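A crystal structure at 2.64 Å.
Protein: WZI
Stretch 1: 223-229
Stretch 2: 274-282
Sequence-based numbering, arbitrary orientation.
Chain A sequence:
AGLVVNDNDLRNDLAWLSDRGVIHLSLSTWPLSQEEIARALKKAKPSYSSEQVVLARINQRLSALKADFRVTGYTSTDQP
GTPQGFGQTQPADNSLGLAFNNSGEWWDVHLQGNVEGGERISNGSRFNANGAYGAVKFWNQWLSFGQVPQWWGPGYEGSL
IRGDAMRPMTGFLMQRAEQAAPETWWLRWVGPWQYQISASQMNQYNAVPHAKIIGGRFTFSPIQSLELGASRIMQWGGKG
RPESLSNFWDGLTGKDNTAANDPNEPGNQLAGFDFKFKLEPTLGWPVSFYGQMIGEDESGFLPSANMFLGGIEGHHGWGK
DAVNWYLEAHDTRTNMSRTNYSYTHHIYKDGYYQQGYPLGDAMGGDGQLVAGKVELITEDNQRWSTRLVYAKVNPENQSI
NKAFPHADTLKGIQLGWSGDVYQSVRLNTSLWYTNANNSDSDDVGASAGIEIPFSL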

# COMPACT_ATOMS: atom_id res chain seq x y z
N ILE A 223 -18.88 8.59 -11.69
CA ILE A 223 -18.53 8.82 -13.10
C ILE A 223 -17.10 8.35 -13.33
O ILE A 223 -16.27 8.45 -12.44
CB ILE A 223 -18.65 10.32 -13.50
CG1 ILE A 223 -17.99 11.24 -12.47
CG2 ILE A 223 -20.12 10.70 -13.71
CD1 ILE A 223 -17.99 12.70 -12.87
N GLN A 224 -16.82 7.86 -14.53
CA GLN A 224 -15.49 7.31 -14.87
C GLN A 224 -14.31 8.20 -14.47
O GLN A 224 -13.19 7.70 -14.37
CB GLN A 224 -15.39 7.04 -16.37
CG GLN A 224 -16.18 5.83 -16.85
CD GLN A 224 -16.26 5.74 -18.37
OE1 GLN A 224 -16.34 6.75 -19.08
NE2 GLN A 224 -16.24 4.51 -18.89
N SER A 225 -14.56 9.49 -14.25
CA SER A 225 -13.50 10.46 -13.96
C SER A 225 -13.20 10.66 -12.47
O SER A 225 -12.13 11.15 -12.13
CB SER A 225 -13.85 11.83 -14.57
OG SER A 225 -13.67 11.83 -15.98
N LEU A 226 -14.14 10.31 -11.60
CA LEU A 226 -14.00 10.59 -10.18
C LEU A 226 -14.21 9.34 -9.34
O LEU A 226 -15.24 8.67 -9.47
CB LEU A 226 -15.02 11.65 -9.76
CG LEU A 226 -15.03 12.06 -8.28
CD1 LEU A 226 -13.86 12.96 -7.95
CD2 LEU A 226 -16.35 12.75 -7.96
N GLU A 227 -13.23 9.03 -8.49
CA GLU A 227 -13.40 8.02 -7.44
C GLU A 227 -13.42 8.71 -6.09
O GLU A 227 -12.66 9.65 -5.86
CB GLU A 227 -12.27 7.00 -7.50
CG GLU A 227 -12.25 6.04 -6.32
CD GLU A 227 -11.62 4.71 -6.64
OE1 GLU A 227 -12.32 3.86 -7.25
OE2 GLU A 227 -10.43 4.50 -6.31
N LEU A 228 -14.31 8.27 -5.21
CA LEU A 228 -14.40 8.83 -3.85
C LEU A 228 -14.25 7.73 -2.83
O LEU A 228 -14.89 6.68 -2.94
CB LEU A 228 -15.75 9.52 -3.63
CG LEU A 228 -16.01 10.77 -4.46
CD1 LEU A 228 -17.38 11.33 -4.10
CD2 LEU A 228 -14.92 11.81 -4.25
N GLY A 229 -13.42 7.98 -1.83
CA GLY A 229 -13.18 7.02 -0.76
C GLY A 229 -13.49 7.56 0.63
O GLY A 229 -13.33 8.75 0.90
N ASP A 274 -10.74 10.14 0.72
CA ASP A 274 -9.78 10.26 -0.37
C ASP A 274 -10.52 10.42 -1.70
O ASP A 274 -11.71 10.12 -1.79
CB ASP A 274 -8.82 9.07 -0.42
CG ASP A 274 -9.43 7.78 0.12
OD1 ASP A 274 -9.62 7.66 1.36
OD2 ASP A 274 -9.70 6.87 -0.69
N PHE A 275 -9.82 10.93 -2.70
CA PHE A 275 -10.37 11.02 -4.05
C PHE A 275 -9.27 10.84 -5.09
O PHE A 275 -8.09 11.05 -4.80
CB PHE A 275 -11.07 12.37 -4.28
CG PHE A 275 -10.12 13.49 -4.61
CD1 PHE A 275 -9.75 13.74 -5.92
CD2 PHE A 275 -9.57 14.27 -3.60
CE1 PHE A 275 -8.85 14.75 -6.22
CE2 PHE A 275 -8.68 15.29 -3.89
CZ PHE A 275 -8.32 15.53 -5.20
N LYS A 276 -9.67 10.45 -6.30
CA LYS A 276 -8.80 10.48 -7.47
C LYS A 276 -9.64 10.97 -8.66
O LYS A 276 -10.74 10.46 -8.90
CB LYS A 276 -8.17 9.10 -7.74
CG LYS A 276 -7.17 9.11 -8.90
CD LYS A 276 -6.55 7.76 -9.22
CE LYS A 276 -5.76 7.82 -10.53
NZ LYS A 276 -4.76 6.72 -10.74
N PHE A 277 -9.11 11.95 -9.40
CA PHE A 277 -9.82 12.55 -10.53
C PHE A 277 -9.04 12.37 -11.83
O PHE A 277 -8.00 12.98 -12.02
CB PHE A 277 -10.06 14.04 -10.28
CG PHE A 277 -10.94 14.69 -11.31
CD1 PHE A 277 -12.32 14.59 -11.23
CD2 PHE A 277 -10.38 15.41 -12.36
CE1 PHE A 277 -13.13 15.19 -12.18
CE2 PHE A 277 -11.19 16.01 -13.31
CZ PHE A 277 -12.57 15.90 -13.22
N LYS A 278 -9.57 11.54 -12.73
CA LYS A 278 -8.92 11.27 -14.02
C LYS A 278 -9.28 12.36 -15.02
O LYS A 278 -10.43 12.78 -15.08
CB LYS A 278 -9.35 9.90 -14.57
CG LYS A 278 -8.89 8.72 -13.74
CD LYS A 278 -9.69 7.45 -14.03
CE LYS A 278 -10.03 6.70 -12.74
NZ LYS A 278 -10.88 7.48 -11.79
N LEU A 279 -8.30 12.80 -15.80
CA LEU A 279 -8.52 13.85 -16.81
C LEU A 279 -8.75 13.29 -18.22
O LEU A 279 -9.28 13.99 -19.08
CB LEU A 279 -7.35 14.85 -16.83
CG LEU A 279 -7.34 15.91 -15.72
CD1 LEU A 279 -6.08 16.78 -15.79
CD2 LEU A 279 -8.58 16.78 -15.79
N GLU A 280 -8.36 12.05 -18.46
CA GLU A 280 -8.47 11.46 -19.80
C GLU A 280 -9.89 11.52 -20.36
O GLU A 280 -10.07 11.90 -21.51
CB GLU A 280 -7.95 10.02 -19.81
CG GLU A 280 -7.84 9.40 -21.20
CD GLU A 280 -9.16 8.86 -21.75
OE1 GLU A 280 -10.06 8.53 -20.94
OE2 GLU A 280 -9.29 8.75 -23.00
N PRO A 281 -10.90 11.16 -19.55
CA PRO A 281 -12.25 11.10 -20.12
C PRO A 281 -12.82 12.44 -20.62
O PRO A 281 -13.86 12.44 -21.27
CB PRO A 281 -13.11 10.55 -18.97
CG PRO A 281 -12.14 9.92 -18.03
CD PRO A 281 -10.90 10.75 -18.13
N THR A 282 -12.14 13.55 -20.33
CA THR A 282 -12.57 14.87 -20.77
C THR A 282 -11.55 15.51 -21.69
O THR A 282 -11.87 15.82 -22.84
CB THR A 282 -12.80 15.80 -19.56
OG1 THR A 282 -14.00 15.40 -18.90
CG2 THR A 282 -12.96 17.25 -20.00

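Strand 226-229 runs antiparallel to strand 274-278, their N-to-C directions 173° apart and their axes approaching to 4.6 Å. Two hydrogen-bonded pairs fix the register. In the first, Glu227 N donates to Lys276 O at 2.9 Å, almost linearly, and Lys276 N returns to Glu227 O at 3.1 Å. In the second, Gly229 N to Asp274 O measures 2.7 Å and Asp274 N to Gly229 O 2.9 Å. The non-hydrogen-bonded pairs Leu226 with Phe277 and Leu228 with Phe275 alternate with these, each with a CA-CA distance of 4.6 Å. A type I turn from Ile223 to Leu226, closed by Leu226 N to Ile223 O at 2.9 Å, leads into the strand. Ser225 O in this turn extends the ladder, accepting from Lys278 N at 2.7 Å and receiving a CA-H...O contact from Phe277 CA at 3.1 Å.

Alternation along the strands places Leu226, Leu228, Phe275 and Phe277 on one face. Leu226 CD1 meets the edge of the Phe277 ring at CD1, 4.0 Å away, while Leu228 CD2 packs on Phe275 CB at 3.9 Å; the Phe275 ring itself leads away. Glu227, Lys276 and Asp274 occupy the other face, and their charged groups find hydrogen bonds elsewhere in the structure. Gly229 suits its position opposite Asp274 because an ideal CB would lie 2.0 Å from Asp274 OD2, a clash.

Past the ladder, side chains supplement the backbone. Ser225 is buried and its OG lies 3.2 Å from Pro281 CG, a close contact; the same OG makes a weak hydrogen bond to Lys278 O at 3.5 Å. The long Lys278 side chain brings NZ within 3.5 Å of Gln224 O, another weak hydrogen bond. Together the stretches bury 573 Å², counting both sides.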